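Long-range contact in glycoside hydrolase family 31 (Trueperella pyogenes, PDB 5I0F), which degrades cycloalternan, a cyclic glucose oligosaccharide, probably as a retaining glycosidase that works through a covalent glycosyl-enzyme intermediate: residues W304-R318 with A366-R380. Numbering follows the deposited sequence.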
ATOM      1  N   TRP A 304       7.834  -6.423  21.075  1.00 18.73           N
ATOM      2  CA  TRP A 304       7.881  -7.785  21.614  1.00 18.50           C
ATOM      3  C   TRP A 304       9.012  -8.498  20.881  1.00 18.13           C
ATOM      4  O   TRP A 304       8.776  -9.185  19.887  1.00 17.66           O
ATOM      5  CB  TRP A 304       6.572  -8.508  21.389  1.00 18.30           C
ATOM      6  CG  TRP A 304       5.399  -7.817  21.993  1.00 18.79           C
ATOM      7  CD1 TRP A 304       5.401  -6.864  22.978  1.00 19.62           C
ATOM      8  CD2 TRP A 304       4.045  -8.078  21.692  1.00 18.89           C
ATOM      9  NE1 TRP A 304       4.120  -6.483  23.269  1.00 19.72           N
ATOM     10  CE2 TRP A 304       3.262  -7.204  22.482  1.00 19.12           C
ATOM     11  CE3 TRP A 304       3.404  -8.954  20.811  1.00 18.48           C
ATOM     12  CZ2 TRP A 304       1.872  -7.205  22.439  1.00 18.89           C
ATOM     13  CZ3 TRP A 304       1.996  -8.942  20.770  1.00 18.45           C
ATOM     14  CH2 TRP A 304       1.263  -8.070  21.572  1.00 18.45           C
ATOM     15  N   ASN A 305      10.231  -8.302  21.368  1.00 18.25           N
ATOM     16  CA  ASN A 305      11.426  -8.735  20.643  1.00 18.07           C
ATOM     17  C   ASN A 305      12.214  -9.841  21.345  1.00 18.02           C
ATOM     18  O   ASN A 305      13.387 -10.062  21.042  1.00 18.02           O
ATOM     19  CB  ASN A 305      12.307  -7.556  20.260  1.00 18.30           C
ATOM     20  CG  ASN A 305      13.066  -6.961  21.431  1.00 19.24           C
ATOM     21  OD1 ASN A 305      12.627  -7.017  22.585  1.00 19.91           O
ATOM     22  ND2 ASN A 305      14.215  -6.372  21.132  1.00 19.27           N
ATOM     23  N   THR A 306      11.555 -10.531  22.266  1.00 17.74           N
ATOM     24  CA  THR A 306      12.127 -11.689  22.935  1.00 18.20           C
ATOM     25  C   THR A 306      11.006 -12.663  23.149  1.00 18.34           C
ATOM     26  O   THR A 306       9.818 -12.279  23.167  1.00 17.80           O
ATOM     27  CB  THR A 306      12.771 -11.379  24.326  1.00 18.83           C
ATOM     28  OG1 THR A 306      11.766 -10.998  25.269  1.00 18.95           O
ATOM     29  CG2 THR A 306      13.806 -10.296  24.245  1.00 18.91           C
ATOM     30  N   GLN A 307      11.385 -13.917  23.344  1.00 18.59           N
ATOM     31  CA  GLN A 307      10.418 -14.977  23.622  1.00 19.47           C
ATOM     32  C   GLN A 307       9.668 -14.678  24.913  1.00 19.89           C
ATOM     33  O   GLN A 307       8.441 -14.892  25.015  1.00 19.85           O
ATOM     34  CB  GLN A 307      11.154 -16.326  23.685  1.00 19.92           C
ATOM     35  CG  GLN A 307      10.252 -17.553  23.658  1.00 20.66           C
ATOM     36  CD  GLN A 307      11.032 -18.846  23.435  1.00 21.24           C
ATOM     37  OE1 GLN A 307      12.078 -18.859  22.741  1.00 20.72           O
ATOM     38  NE2 GLN A 307      10.519 -19.945  23.991  1.00 21.21           N
ATOM     39  N   SER A 308      10.403 -14.165  25.900  1.00 20.58           N
ATOM     40  CA  SER A 308       9.806 -13.734  27.152  1.00 21.88           C
ATOM     41  C   SER A 308       8.741 -12.657  26.964  1.00 21.22           C
ATOM     42  O   SER A 308       7.658 -12.740  27.556  1.00 20.80           O
ATOM     43  CB  SER A 308      10.892 -13.214  28.105  1.00 23.15           C
ATOM     44  OG  SER A 308      10.331 -12.913  29.355  1.00 25.92           O
ATOM     45  N   LEU A 309       9.036 -11.642  26.152  1.00 20.87           N
ATOM     46  CA  LEU A 309       8.052 -10.566  25.933  1.00 20.97           C
ATOM     47  C   LEU A 309       6.790 -11.048  25.207  1.00 20.67           C
ATOM     48  O   LEU A 309       5.689 -10.615  25.538  1.00 20.79           O
ATOM     49  CB  LEU A 309       8.679  -9.385  25.212  1.00 21.42           C
ATOM     50  CG  LEU A 309       9.664  -8.597  26.071  1.00 22.27           C
ATOM     51  CD1 LEU A 309      10.593  -7.763  25.191  1.00 22.97           C
ATOM     52  CD2 LEU A 309       8.934  -7.729  27.093  1.00 23.57           C
ATOM     53  N   VAL A 310       6.944 -11.951  24.239  1.00 20.07           N
ATOM     54  CA  VAL A 310       5.793 -12.491  23.509  1.00 20.01           C
ATOM     55  C   VAL A 310       4.913 -13.294  24.469  1.00 20.93           C
ATOM     56  O   VAL A 310       3.687 -13.068  24.562  1.00 21.48           O
ATOM     57  CB  VAL A 310       6.204 -13.357  22.298  1.00 19.52           C
ATOM     58  CG1 VAL A 310       4.993 -14.066  21.713  1.00 19.51           C
ATOM     59  CG2 VAL A 310       6.894 -12.511  21.232  1.00 19.15           C
ATOM     60  N   MET A 311       5.541 -14.199  25.198  1.00 21.47           N
ATOM     61  CA  MET A 311       4.800 -15.094  26.062  1.00 22.60           C
ATOM     62  C   MET A 311       4.127 -14.358  27.216  1.00 23.01           C
ATOM     63  O   MET A 311       3.038 -14.749  27.612  1.00 23.33           O
ATOM     64  CB  MET A 311       5.707 -16.212  26.566  1.00 22.91           C
ATOM     65  CG  MET A 311       6.168 -17.140  25.462  1.00 23.22           C
ATOM     66  SD  MET A 311       4.834 -17.944  24.542  1.00 24.25           S
ATOM     67  CE  MET A 311       4.217 -19.095  25.759  1.00 24.96           C
ATOM     68  N   GLU A 312       4.755 -13.296  27.730  1.00 23.61           N
ATOM     69  CA  GLU A 312       4.136 -12.453  28.766  1.00 24.77           C
ATOM     70  C   GLU A 312       2.768 -11.902  28.301  1.00 23.75           C
ATOM     71  O   GLU A 312       1.781 -11.905  29.062  1.00 23.31           O
ATOM     72  CB  GLU A 312       5.074 -11.295  29.179  1.00 26.79           C
ATOM     73  CG  GLU A 312       4.420 -10.213  30.053  1.00 29.39           C
ATOM     74  CD  GLU A 312       5.329  -9.034  30.400  1.00 32.71           C
ATOM     75  OE1 GLU A 312       6.335  -8.785  29.691  1.00 33.71           O
ATOM     76  OE2 GLU A 312       5.016  -8.320  31.395  1.00 36.83           O
ATOM     77  N   GLN A 313       2.721 -11.426  27.063  1.00 22.51           N
ATOM     78  CA  GLN A 313       1.497 -10.893  26.507  1.00 22.41           C
ATOM     79  C   GLN A 313       0.448 -11.964  26.212  1.00 21.75           C
ATOM     80  O   GLN A 313      -0.730 -11.742  26.485  1.00 20.36           O
ATOM     81  CB  GLN A 313       1.797 -10.054  25.272  1.00 22.60           C
ATOM     82  CG  GLN A 313       2.676  -8.830  25.590  1.00 23.23           C
ATOM     83  CD  GLN A 313       2.124  -7.935  26.673  1.00 24.93           C
ATOM     84  OE1 GLN A 313       0.902  -7.774  26.844  1.00 25.31           O
ATOM     85  NE2 GLN A 313       3.028  -7.362  27.449  1.00 26.65           N
ATOM     86  N   MET A 314       0.889 -13.134  25.735  1.00 21.79           N
ATOM     87  CA  MET A 314      -0.036 -14.252  25.516  1.00 22.55           C
ATOM     88  C   MET A 314      -0.606 -14.742  26.858  1.00 22.92           C
ATOM     89  O   MET A 314      -1.804 -14.998  26.965  1.00 22.52           O
ATOM     90  CB  MET A 314       0.629 -15.391  24.748  1.00 23.02           C
ATOM     91  CG  MET A 314       1.159 -15.008  23.364  1.00 23.12           C
ATOM     92  SD  MET A 314      -0.116 -14.389  22.258  1.00 23.61           S
ATOM     93  CE  MET A 314       0.021 -12.631  22.522  1.00 23.37           C
ATOM     94  N   ASP A 315       0.232 -14.828  27.891  1.00 23.90           N
ATOM     95  CA  ASP A 315      -0.260 -15.210  29.229  1.00 24.90           C
ATOM     96  C   ASP A 315      -1.241 -14.139  29.757  1.00 24.10           C
ATOM     97  O   ASP A 315      -2.245 -14.473  30.375  1.00 23.44           O
ATOM     98  CB  ASP A 315       0.878 -15.422  30.237  1.00 26.39           C
ATOM     99  CG  ASP A 315       1.768 -16.618  29.906  1.00 28.15           C
ATOM    100  OD1 ASP A 315       1.404 -17.487  29.045  1.00 30.25           O
ATOM    101  OD2 ASP A 315       2.863 -16.696  30.516  1.00 28.85           O
ATOM    102  N   ARG A 316      -0.969 -12.867  29.486  1.00 23.03           N
ATOM    103  CA  ARG A 316      -1.874 -11.804  29.943  1.00 23.61           C
ATOM    104  C   ARG A 316      -3.242 -11.887  29.250  1.00 22.58           C
ATOM    105  O   ARG A 316      -4.267 -11.792  29.911  1.00 22.20           O
ATOM    106  CB  ARG A 316      -1.240 -10.429  29.812  1.00 24.09           C
ATOM    107  CG  ARG A 316      -2.030  -9.298  30.461  1.00 25.81           C
ATOM    108  CD  ARG A 316      -2.009  -9.353  31.976  1.00 27.09           C
ATOM    109  NE  ARG A 316      -2.739  -8.235  32.576  1.00 28.22           N
ATOM    110  CZ  ARG A 316      -2.230  -7.031  32.856  1.00 28.98           C
ATOM    111  NH1 ARG A 316      -3.015  -6.106  33.395  1.00 29.96           N
ATOM    112  NH2 ARG A 316      -0.950  -6.735  32.621  1.00 29.37           N
ATOM    113  N   HIS A 317      -3.244 -12.093  27.933  1.00 21.78           N
ATOM    114  CA  HIS A 317      -4.498 -12.346  27.212  1.00 21.92           C
ATOM    115  C   HIS A 317      -5.312 -13.468  27.894  1.00 23.41           C
ATOM    116  O   HIS A 317      -6.503 -13.322  28.159  1.00 24.15           O
ATOM    117  CB  HIS A 317      -4.235 -12.684  25.751  1.00 20.99           C
ATOM    118  CG  HIS A 317      -4.172 -11.482  24.871  1.00 20.18           C
ATOM    119  ND1 HIS A 317      -5.298 -10.797  24.486  1.00 20.21           N
ATOM    120  CD2 HIS A 317      -3.120 -10.807  24.341  1.00 19.80           C
ATOM    121  CE1 HIS A 317      -4.947  -9.751  23.758  1.00 20.13           C
ATOM    122  NE2 HIS A 317      -3.630  -9.747  23.635  1.00 19.28           N
ATOM    123  N   ARG A 318      -4.656 -14.574  28.181  1.00 24.06           N
ATOM    124  CA  ARG A 318      -5.329 -15.709  28.797  1.00 26.66           C
ATOM    125  C   ARG A 318      -5.842 -15.341  30.197  1.00 26.56           C
ATOM    126  O   ARG A 318      -6.997 -15.620  30.536  1.00 26.05           O
ATOM    127  CB  ARG A 318      -4.352 -16.889  28.864  1.00 28.78           C
ATOM    128  CG  ARG A 318      -4.851 -18.101  29.644  1.00 32.11           C
ATOM    129  CD  ARG A 318      -3.675 -18.893  30.208  1.00 35.03           C
ATOM    130  NE  ARG A 318      -3.402 -20.091  29.434  1.00 37.46           N
ATOM    131  CZ  ARG A 318      -2.234 -20.754  29.405  1.00 39.72           C
ATOM    132  NH1 ARG A 318      -1.141 -20.336  30.067  1.00 40.54           N
ATOM    133  NH2 ARG A 318      -2.161 -21.856  28.677  1.00 40.59           N
ATOM    134  N   ALA A 366      17.739 -14.201  23.305  1.00 24.09           N
ATOM    135  CA  ALA A 366      16.423 -13.602  23.180  1.00 23.06           C
ATOM    136  C   ALA A 366      15.349 -14.648  22.876  1.00 22.12           C
ATOM    137  O   ALA A 366      14.200 -14.478  23.308  1.00 21.60           O
ATOM    138  CB  ALA A 366      16.434 -12.530  22.105  1.00 22.96           C
ATOM    139  N   TRP A 367      15.726 -15.709  22.149  1.00 21.08           N
ATOM    140  CA  TRP A 367      14.810 -16.799  21.769  1.00 21.05           C
ATOM    141  C   TRP A 367      15.440 -18.171  22.121  1.00 21.71           C
ATOM    142  O   TRP A 367      16.037 -18.810  21.268  1.00 21.22           O
ATOM    143  CB  TRP A 367      14.459 -16.721  20.260  1.00 20.69           C
ATOM    144  CG  TRP A 367      13.979 -15.344  19.863  1.00 20.11           C
ATOM    145  CD1 TRP A 367      14.745 -14.330  19.416  1.00 20.13           C
ATOM    146  CD2 TRP A 367      12.644 -14.851  19.925  1.00 19.36           C
ATOM    147  NE1 TRP A 367      13.979 -13.222  19.197  1.00 20.12           N
ATOM    148  CE2 TRP A 367      12.676 -13.517  19.488  1.00 19.35           C
ATOM    149  CE3 TRP A 367      11.410 -15.410  20.293  1.00 19.07           C
ATOM    150  CZ2 TRP A 367      11.539 -12.714  19.443  1.00 18.56           C
ATOM    151  CZ3 TRP A 367      10.273 -14.621  20.212  1.00 18.70           C
ATOM    152  CH2 TRP A 367      10.345 -13.283  19.807  1.00 18.55           C
ATOM    153  N   PRO A 368      15.294 -18.622  23.388  1.00 22.56           N
ATOM    154  CA  PRO A 368      15.928 -19.876  23.797  1.00 23.36           C
ATOM    155  C   PRO A 368      15.325 -21.129  23.182  1.00 23.56           C
ATOM    156  O   PRO A 368      16.003 -22.141  23.131  1.00 23.80           O
ATOM    157  CB  PRO A 368      15.786 -19.874  25.338  1.00 24.03           C
ATOM    158  CG  PRO A 368      14.673 -18.947  25.606  1.00 23.59           C
ATOM    159  CD  PRO A 368      14.718 -17.905  24.543  1.00 22.80           C
ATOM    160  N   ASP A 369      14.086 -21.074  22.706  1.00 23.27           N
ATOM    161  CA  ASP A 369      13.466 -22.250  22.067  1.00 23.61           C
ATOM    162  C   ASP A 369      12.277 -21.789  21.211  1.00 22.58           C
ATOM    163  O   ASP A 369      11.121 -21.926  21.607  1.00 22.11           O
ATOM    164  CB  ASP A 369      13.055 -23.239  23.182  1.00 24.76           C
ATOM    165  CG  ASP A 369      12.621 -24.606  22.665  1.00 25.64           C
ATOM    166  OD1 ASP A 369      12.469 -24.820  21.447  1.00 25.82           O
ATOM    167  OD2 ASP A 369      12.379 -25.477  23.524  1.00 26.94           O
ATOM    168  N   PRO A 370      12.559 -21.201  20.025  1.00 22.44           N
ATOM    169  CA  PRO A 370      11.444 -20.705  19.225  1.00 21.67           C
ATOM    170  C   PRO A 370      10.485 -21.824  18.810  1.00 21.56           C
ATOM    171  O   PRO A 370       9.273 -21.616  18.804  1.00 20.80           O
ATOM    172  CB  PRO A 370      12.127 -20.028  18.012  1.00 22.04           C
ATOM    173  CG  PRO A 370      13.527 -20.523  18.016  1.00 22.49           C
ATOM    174  CD  PRO A 370      13.863 -20.870  19.434  1.00 22.71           C
ATOM    175  N   ALA A 371      11.014 -23.011  18.518  1.00 21.68           N
ATOM    176  CA  ALA A 371      10.151 -24.143  18.184  1.00 22.42           C
ATOM    177  C   ALA A 371       9.216 -24.464  19.359  1.00 22.36           C
ATOM    178  O   ALA A 371       8.059 -24.758  19.136  1.00 23.02           O
ATOM    179  CB  ALA A 371      10.964 -25.376  17.789  1.00 23.08           C
ATOM    180  N   GLY A 372       9.731 -24.382  20.591  1.00 22.27           N
ATOM    181  CA  GLY A 372       8.938 -24.568  21.818  1.00 22.32           C
ATOM    182  C   GLY A 372       7.857 -23.514  22.048  1.00 21.77           C
ATOM    183  O   GLY A 372       6.737 -23.839  22.428  1.00 21.75           O
ATOM    184  N   MET A 373       8.187 -22.251  21.812  1.00 21.02           N
ATOM    185  CA  MET A 373       7.176 -21.185  21.768  1.00 21.11           C
ATOM    186  C   MET A 373       6.024 -21.505  20.803  1.00 20.58           C
ATOM    187  O   MET A 373       4.858 -21.494  21.190  1.00 20.52           O
ATOM    188  CB  MET A 373       7.829 -19.851  21.403  1.00 20.74           C
ATOM    189  CG  MET A 373       6.828 -18.730  21.227  1.00 21.13           C
ATOM    190  SD  MET A 373       7.659 -17.242  20.704  1.00 21.61           S
ATOM    191  CE  MET A 373       8.177 -17.602  19.027  1.00 20.92           C
ATOM    192  N   ILE A 374       6.365 -21.855  19.569  1.00 20.44           N
ATOM    193  CA  ILE A 374       5.347 -22.100  18.547  1.00 20.65           C
ATOM    194  C   ILE A 374       4.477 -23.317  18.911  1.00 21.41           C
ATOM    195  O   ILE A 374       3.258 -23.257  18.814  1.00 21.04           O
ATOM    196  CB  ILE A 374       5.970 -22.210  17.130  1.00 20.78           C
ATOM    197  CG1 ILE A 374       6.649 -20.872  16.754  1.00 20.57           C
ATOM    198  CG2 ILE A 374       4.897 -22.546  16.093  1.00 20.73           C
ATOM    199  CD1 ILE A 374       7.793 -20.964  15.774  1.00 20.65           C
ATOM    200  N   ARG A 375       5.106 -24.404  19.354  1.00 22.20           N
ATOM    201  CA  ARG A 375       4.367 -25.584  19.769  1.00 23.69           C
ATOM    202  C   ARG A 375       3.372 -25.239  20.898  1.00 23.28           C
ATOM    203  O   ARG A 375       2.207 -25.634  20.864  1.00 22.57           O
ATOM    204  CB  ARG A 375       5.344 -26.689  20.216  1.00 25.42           C
ATOM    205  CG  ARG A 375       4.703 -27.975  20.710  1.00 27.53           C
ATOM    206  CD  ARG A 375       5.702 -28.917  21.396  1.00 29.61           C
ATOM    207  NE  ARG A 375       6.171 -28.340  22.666  1.00 30.38           N
ATOM    208  CZ  ARG A 375       7.419 -27.947  22.948  1.00 30.82           C
ATOM    209  NH1 ARG A 375       8.427 -28.099  22.080  1.00 30.90           N
ATOM    210  NH2 ARG A 375       7.670 -27.406  24.138  1.00 31.17           N
ATOM    211  N   GLU A 376       3.849 -24.517  21.902  1.00 23.51           N
ATOM    212  CA  GLU A 376       3.014 -24.183  23.040  1.00 23.95           C
ATOM    213  C   GLU A 376       1.913 -23.209  22.672  1.00 22.81           C
ATOM    214  O   GLU A 376       0.791 -23.348  23.160  1.00 22.58           O
ATOM    215  CB  GLU A 376       3.851 -23.655  24.223  1.00 25.34           C
ATOM    216  CG  GLU A 376       4.804 -24.694  24.832  1.00 27.11           C
ATOM    217  CD  GLU A 376       4.136 -26.001  25.274  1.00 29.33           C
ATOM    218  OE1 GLU A 376       3.067 -25.936  25.924  1.00 32.15           O
ATOM    219  OE2 GLU A 376       4.695 -27.089  24.983  1.00 29.17           O
ATOM    220  N   LEU A 377       2.215 -22.232  21.820  1.00 21.50           N
ATOM    221  CA  LEU A 377       1.164 -21.341  21.332  1.00 21.62           C
ATOM    222  C   LEU A 377       0.124 -22.121  20.510  1.00 21.64           C
ATOM    223  O   LEU A 377      -1.088 -21.958  20.753  1.00 21.20           O
ATOM    224  CB  LEU A 377       1.761 -20.136  20.613  1.00 21.51           C
ATOM    225  CG  LEU A 377       2.469 -19.161  21.570  1.00 21.76           C
ATOM    226  CD1 LEU A 377       3.049 -18.015  20.784  1.00 21.80           C
ATOM    227  CD2 LEU A 377       1.595 -18.603  22.674  1.00 22.37           C
ATOM    228  N   HIS A 378       0.581 -23.060  19.670  1.00 22.11           N
ATOM    229  CA  HIS A 378      -0.350 -23.932  18.946  1.00 23.44           C
ATOM    230  C   HIS A 378      -1.268 -24.716  19.880  1.00 25.61           C
ATOM    231  O   HIS A 378      -2.453 -24.824  19.602  1.00 26.65           O
ATOM    232  CB  HIS A 378       0.366 -24.885  17.985  1.00 23.74           C
ATOM    233  CG  HIS A 378       0.865 -24.215  16.739  1.00 22.87           C
ATOM    234  ND1 HIS A 378       1.737 -24.830  15.869  1.00 22.56           N
ATOM    235  CD2 HIS A 378       0.607 -22.990  16.215  1.00 22.07           C
ATOM    236  CE1 HIS A 378       2.006 -24.008  14.868  1.00 22.64           C
ATOM    237  NE2 HIS A 378       1.320 -22.894  15.043  1.00 22.06           N
ATOM    238  N   GLU A 379      -0.744 -25.213  20.994  1.00 27.32           N
ATOM    239  CA  GLU A 379      -1.576 -25.959  21.964  1.00 30.28           C
ATOM    240  C   GLU A 379      -2.650 -25.098  22.611  1.00 30.05           C
ATOM    241  O   GLU A 379      -3.696 -25.603  23.006  1.00 30.17           O
ATOM    242  CB  GLU A 379      -0.712 -26.592  23.040  1.00 32.28           C
ATOM    243  CG  GLU A 379       0.075 -27.760  22.500  1.00 35.27           C
ATOM    244  CD  GLU A 379       1.046 -28.325  23.507  1.00 37.99           C
ATOM    245  OE1 GLU A 379       0.839 -28.125  24.738  1.00 40.82           O
ATOM    246  OE2 GLU A 379       2.005 -28.998  23.062  1.00 40.55           O
ATOM    247  N   ARG A 380      -2.385 -23.798  22.691  1.00 29.40           N
ATOM    248  CA  ARG A 380      -3.359 -22.825  23.145  1.00 29.82           C
ATOM    249  C   ARG A 380      -4.290 -22.292  22.061  1.00 29.16           C
ATOM    250  O   ARG A 380      -5.090 -21.406  22.340  1.00 30.46           O
ATOM    251  CB  ARG A 380      -2.636 -21.644  23.770  1.00 30.24           C
ATOM    252  CG  ARG A 380      -1.711 -21.978  24.899  1.00 31.65           C
ATOM    253  CD  ARG A 380      -1.328 -20.670  25.544  1.00 32.24           C
ATOM    254  NE  ARG A 380      -0.151 -20.792  26.355  1.00 33.65           N
ATOM    255  CZ  ARG A 380       0.365 -19.794  27.061  1.00 33.71           C
ATOM    256  NH1 ARG A 380      -0.200 -18.589  27.051  1.00 33.40           N
ATOM    257  NH2 ARG A 380       1.448 -20.012  27.798  1.00 34.64           N
TER
HETATM  258  O   HOH W   1      14.594 -10.372  18.589  1.00 19.20           O
HETATM  259  O   HOH W   2      13.359 -14.485  25.961  1.00 21.68           O
HETATM  260  O   HOH W   3      -2.525 -17.647  25.726  1.00 36.73           O
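Helix 370-379 and the 307-318 part of helix 307-320 run side by side in nearly the same direction, 11° apart with axes 11.3 Å from each other, and Gln307 N donates a straight 2.9 Å hydrogen bond to Ala366 O where their leading loops meet. The Trp367 indole lays one face against the backbone from Thr306 to Gln307, with CE3 3.4 Å from Gln307 N, while its edge meets Val310 CG2. With CG anti to the backbone N (chi1 -167°), the extended Gln307 chain spans the gap; a lone pair of OE1, in the carbonyl plane, accepts from Asp369 N at 3.0 Å. Between the helices, Met311 SD lies 3.8 Å from Leu377 CD2, a methyl that also packs on Met314 CG. Just past the end of helix 370-379, Arg380 grips Asp315 OD1 end-on, NH1 and NH2 each at 2.8 Å, the two flat groups nearly coplanar. The Arg318 guanidinium stacks on one face of Arg380 (planes 23° apart); nearby Asp315 probably eases their like charge. Both helices pack against the outside of the TIM barrel, over strands 297-300 and 326-329: Met314 touches Ala299 and Val327, Met373 reaches Ile329, and Leu377 rests on Val327.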